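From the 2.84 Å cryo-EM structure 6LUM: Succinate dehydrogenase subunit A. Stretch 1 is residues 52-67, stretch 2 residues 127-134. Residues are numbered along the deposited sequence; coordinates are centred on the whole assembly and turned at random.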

# COMPACT_ATOMS: atom_id res chain seq x y z
N CYS D 52 -15.23 -27.63 -23.95
CA CYS D 52 -14.93 -27.65 -25.38
C CYS D 52 -14.95 -26.25 -25.97
O CYS D 52 -15.83 -25.45 -25.67
CB CYS D 52 -15.91 -28.55 -26.13
SG CYS D 52 -17.53 -27.83 -26.44
N ALA D 53 -13.97 -25.98 -26.82
CA ALA D 53 -13.89 -24.72 -27.55
C ALA D 53 -13.02 -24.95 -28.77
O ALA D 53 -12.13 -25.80 -28.76
CB ALA D 53 -13.31 -23.60 -26.69
N ALA D 54 -13.29 -24.18 -29.83
CA ALA D 54 -12.55 -24.31 -31.08
C ALA D 54 -11.35 -23.36 -31.03
O ALA D 54 -11.36 -22.27 -31.59
CB ALA D 54 -13.45 -24.03 -32.27
N LEU D 55 -10.31 -23.81 -30.34
CA LEU D 55 -9.07 -23.05 -30.25
C LEU D 55 -8.08 -23.43 -31.34
O LEU D 55 -7.31 -22.57 -31.79
CB LEU D 55 -8.40 -23.26 -28.89
CG LEU D 55 -9.07 -22.75 -27.61
CD1 LEU D 55 -8.25 -23.19 -26.42
CD2 LEU D 55 -9.20 -21.24 -27.63
N ALA D 56 -8.08 -24.69 -31.76
CA ALA D 56 -7.18 -25.19 -32.79
C ALA D 56 -5.72 -24.96 -32.40
O ALA D 56 -4.99 -24.18 -33.01
CB ALA D 56 -7.50 -24.56 -34.15
N ASN D 57 -5.32 -25.66 -31.34
CA ASN D 57 -3.93 -25.68 -30.89
C ASN D 57 -3.20 -26.94 -31.31
O ASN D 57 -2.04 -26.86 -31.73
CB ASN D 57 -3.85 -25.53 -29.37
CG ASN D 57 -4.01 -24.10 -28.93
OD1 ASN D 57 -3.97 -23.80 -27.74
ND2 ASN D 57 -4.20 -23.20 -29.88
N VAL D 58 -3.84 -28.10 -31.22
CA VAL D 58 -3.22 -29.34 -31.66
C VAL D 58 -3.72 -29.78 -33.03
O VAL D 58 -3.07 -30.61 -33.68
CB VAL D 58 -3.44 -30.47 -30.63
CG1 VAL D 58 -3.04 -30.01 -29.25
CG2 VAL D 58 -4.89 -30.94 -30.65
N GLU D 59 -4.85 -29.26 -33.48
CA GLU D 59 -5.43 -29.60 -34.77
C GLU D 59 -5.99 -28.31 -35.36
O GLU D 59 -5.66 -27.21 -34.91
CB GLU D 59 -6.50 -30.70 -34.63
CG GLU D 59 -5.97 -32.04 -34.16
CD GLU D 59 -6.80 -33.19 -34.66
OE1 GLU D 59 -6.27 -34.32 -34.74
OE2 GLU D 59 -7.99 -32.98 -34.98
N GLU D 60 -6.84 -28.43 -36.38
CA GLU D 60 -7.47 -27.28 -36.98
C GLU D 60 -8.98 -27.41 -36.91
O GLU D 60 -9.54 -28.44 -37.32
CB GLU D 60 -7.04 -27.10 -38.44
CG GLU D 60 -7.40 -25.73 -38.99
CD GLU D 60 -6.99 -24.60 -38.06
OE1 GLU D 60 -5.83 -24.59 -37.61
OE2 GLU D 60 -7.84 -23.73 -37.78
N ASP D 61 -9.64 -26.39 -36.37
CA ASP D 61 -11.09 -26.30 -36.44
C ASP D 61 -11.52 -24.86 -36.29
O ASP D 61 -10.87 -24.06 -35.61
CB ASP D 61 -11.77 -27.18 -35.39
CG ASP D 61 -11.33 -26.87 -33.99
OD1 ASP D 61 -10.36 -26.10 -33.82
OD2 ASP D 61 -11.95 -27.39 -33.04
N ASN D 62 -12.60 -24.52 -36.97
CA ASN D 62 -13.28 -23.24 -36.81
C ASN D 62 -14.55 -23.47 -36.03
O ASN D 62 -15.02 -24.60 -35.88
CB ASN D 62 -13.59 -22.61 -38.17
CG ASN D 62 -14.33 -23.55 -39.09
OD1 ASN D 62 -14.53 -24.71 -38.77
ND2 ASN D 62 -14.73 -23.05 -40.25
N TRP D 63 -15.12 -22.38 -35.52
CA TRP D 63 -16.30 -22.54 -34.69
C TRP D 63 -17.52 -23.01 -35.46
O TRP D 63 -18.52 -23.36 -34.84
CB TRP D 63 -16.62 -21.25 -33.95
CG TRP D 63 -16.68 -20.04 -34.80
CD1 TRP D 63 -15.74 -19.08 -34.90
CD2 TRP D 63 -17.76 -19.64 -35.65
NE1 TRP D 63 -16.15 -18.10 -35.77
CE2 TRP D 63 -17.39 -18.43 -36.24
CE3 TRP D 63 -19.00 -20.20 -35.96
CZ2 TRP D 63 -18.21 -17.76 -37.14
CZ3 TRP D 63 -19.81 -19.54 -36.85
CH2 TRP D 63 -19.41 -18.33 -37.43
N GLU D 64 -17.47 -23.03 -36.79
CA GLU D 64 -18.66 -23.41 -37.55
C GLU D 64 -18.94 -24.90 -37.43
O GLU D 64 -20.10 -25.31 -37.37
CB GLU D 64 -18.51 -23.01 -39.01
CG GLU D 64 -19.82 -23.04 -39.78
CD GLU D 64 -20.14 -24.40 -40.36
OE1 GLU D 64 -21.31 -24.83 -40.26
OE2 GLU D 64 -19.23 -25.04 -40.93
N TRP D 65 -17.90 -25.72 -37.37
CA TRP D 65 -18.12 -27.15 -37.17
C TRP D 65 -18.64 -27.42 -35.76
O TRP D 65 -19.50 -28.29 -35.57
CB TRP D 65 -16.83 -27.92 -37.44
CG TRP D 65 -16.19 -27.58 -38.76
CD1 TRP D 65 -16.83 -27.16 -39.89
CD2 TRP D 65 -14.80 -27.62 -39.09
NE1 TRP D 65 -15.92 -26.93 -40.89
CE2 TRP D 65 -14.67 -27.21 -40.42
CE3 TRP D 65 -13.64 -27.95 -38.37
CZ2 TRP D 65 -13.44 -27.14 -41.06
CZ3 TRP D 65 -12.43 -27.89 -39.01
CH2 TRP D 65 -12.33 -27.48 -40.34
N HIS D 66 -18.15 -26.66 -34.78
CA HIS D 66 -18.70 -26.74 -33.43
C HIS D 66 -20.18 -26.37 -33.42
O HIS D 66 -20.99 -27.05 -32.78
CB HIS D 66 -17.92 -25.80 -32.51
CG HIS D 66 -18.16 -26.04 -31.06
ND1 HIS D 66 -17.97 -25.06 -30.10
CD2 HIS D 66 -18.57 -27.14 -30.39
CE1 HIS D 66 -18.26 -25.55 -28.91
NE2 HIS D 66 -18.63 -26.81 -29.06
N THR D 67 -20.54 -25.29 -34.11
CA THR D 67 -21.93 -24.86 -34.16
C THR D 67 -22.80 -25.92 -34.81
O THR D 67 -23.90 -26.22 -34.32
CB THR D 67 -22.03 -23.54 -34.91
OG1 THR D 67 -21.38 -22.52 -34.15
CG2 THR D 67 -23.47 -23.16 -35.10
N ALA D 127 -14.72 -36.86 -38.71
CA ALA D 127 -13.75 -37.53 -37.85
C ALA D 127 -13.64 -36.74 -36.56
O ALA D 127 -14.10 -35.60 -36.48
CB ALA D 127 -12.38 -37.64 -38.54
N PRO D 128 -13.06 -37.33 -35.51
CA PRO D 128 -12.80 -36.56 -34.29
C PRO D 128 -11.97 -35.32 -34.58
O PRO D 128 -11.30 -35.21 -35.60
CB PRO D 128 -12.03 -37.55 -33.41
CG PRO D 128 -12.54 -38.87 -33.84
CD PRO D 128 -12.81 -38.77 -35.31
N VAL D 129 -12.04 -34.36 -33.66
CA VAL D 129 -11.46 -33.04 -33.92
C VAL D 129 -10.61 -32.56 -32.75
O VAL D 129 -9.84 -31.60 -32.89
CB VAL D 129 -12.58 -32.04 -34.26
CG1 VAL D 129 -13.50 -31.86 -33.10
CG2 VAL D 129 -12.00 -30.71 -34.70
N ARG D 130 -10.72 -33.22 -31.59
CA ARG D 130 -9.93 -32.88 -30.41
C ARG D 130 -10.16 -31.43 -29.98
O ARG D 130 -9.29 -30.57 -30.08
CB ARG D 130 -8.44 -33.14 -30.66
CG ARG D 130 -8.05 -34.58 -30.56
CD ARG D 130 -6.54 -34.75 -30.53
NE ARG D 130 -6.16 -36.08 -30.08
CZ ARG D 130 -6.20 -37.17 -30.84
NH1 ARG D 130 -6.59 -37.08 -32.11
NH2 ARG D 130 -5.84 -38.34 -30.35
N ARG D 131 -11.39 -31.17 -29.53
CA ARG D 131 -11.77 -29.84 -29.08
C ARG D 131 -11.54 -29.61 -27.59
O ARG D 131 -11.12 -28.52 -27.20
CB ARG D 131 -13.24 -29.59 -29.38
CG ARG D 131 -13.50 -29.11 -30.77
CD ARG D 131 -14.72 -28.26 -30.83
NE ARG D 131 -14.95 -27.82 -32.20
CZ ARG D 131 -15.55 -28.57 -33.11
NH1 ARG D 131 -15.99 -29.77 -32.80
NH2 ARG D 131 -15.71 -28.10 -34.34
N ALA D 132 -11.80 -30.62 -26.76
CA ALA D 132 -12.06 -30.37 -25.34
C ALA D 132 -10.78 -30.01 -24.60
O ALA D 132 -9.84 -30.81 -24.55
CB ALA D 132 -12.70 -31.61 -24.71
N CYS D 133 -10.75 -28.81 -24.04
CA CYS D 133 -9.72 -28.45 -23.07
C CYS D 133 -9.99 -29.18 -21.76
O CYS D 133 -11.07 -29.72 -21.52
CB CYS D 133 -9.72 -26.95 -22.83
SG CYS D 133 -9.41 -25.97 -24.28
N TYR D 134 -8.99 -29.20 -20.89
CA TYR D 134 -9.14 -29.86 -19.61
C TYR D 134 -8.01 -29.40 -18.71
O TYR D 134 -7.05 -28.77 -19.15
CB TYR D 134 -9.16 -31.38 -19.75
CG TYR D 134 -7.90 -32.00 -20.30
CD1 TYR D 134 -7.50 -31.76 -21.60
CD2 TYR D 134 -7.12 -32.83 -19.52
CE1 TYR D 134 -6.35 -32.32 -22.10
CE2 TYR D 134 -5.97 -33.40 -20.01
CZ TYR D 134 -5.59 -33.14 -21.30
OH TYR D 134 -4.44 -33.71 -21.80

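The two stretches, at least 65 residues apart in sequence wherever they touch, bury 608 Å² between them, yet no hydrogen bond crosses the interface. Their association rests on charge, on apolar contact and on the long side chain of Arg131, which alone has 143 Å² covered by the other stretch.

The backbones come closest at one end, where Cys52 CA lies 4.0 Å from Ala132 CA. The remainder of stretch 1 is loop until the helix that closes the stretch, and by Glu59 the chains have separated, with Glu59 CA 7.0 Å from Val129 CA. Proximity of main-chain polar atoms does not amount to bonding here. Ala53 O and Arg131 O are 3.3 Å apart, but both are acceptors and neither can satisfy the other. Ala53 O instead receives a weak hydrogen bond from Leu55 N, at 3.1 Å, within its own stretch.

Arg131 points toward stretch 1 and carries its guanidinium into a pocket lined by Ala54, Asp61, Asn62, Trp65 and His66. Its charge is met by Asp61: Asp61 OD2 is 3.1 Å from Arg131 NE, a salt bridge by distance. The oxygen lies well out of the guanidinium plane, however, so no N-H points at it and the attraction is electrostatic. Around the edge of the group, near its plane, lie Ala54 CB, Trp65 CB and Asn62 O; the last is 3.9 Å from Arg131 NH2 and is not hydrogen-bonded to it. Asn62 O accepts a weak bond from Trp65 N instead, at 3.4 Å. His66 CA covers one face of the guanidinium, and the aliphatic part of the arginine is used as well: Arg131 CD sits over one face of the His66 ring, 4.3 Å from its centroid and 23° off the ring normal, in a CH-pi contact. His66 NE2 is satisfied by a hydrogen bond elsewhere in the structure. A less favourable approach brings His66 N within 2.9 Å of Arg131 NH2; these are two donors, so neither satisfies the other despite the short distance.

Farther along, Glu59 and Arg130 point toward each other's stretches and form a long salt bridge, with Glu59 OE1 3.8 Å from Arg130 NH1. The other carboxylate oxygen gains nothing from its closest approach to stretch 2, since Glu59 OE2 and Val129 O, 3.1 Å apart, are both acceptors. Apolar contacts fill in around the charges. Val129 CG2 packs 3.6 Å from Asp61 CB, against the aliphatic part of the aspartate, while Val58 CG2 lies 4.2 Å from Arg130 CD. Near the close-backbone end, the tip of Leu55 reaches stretch 2, placing Leu55 CD1 3.7 Å from Cys133 SG.

The firmer hydrogen bonds belong to the helix at the end of stretch 1, where Trp63 O accepts from both Thr67 N at 2.9 Å and Thr67 OG1 at 3.1 Å.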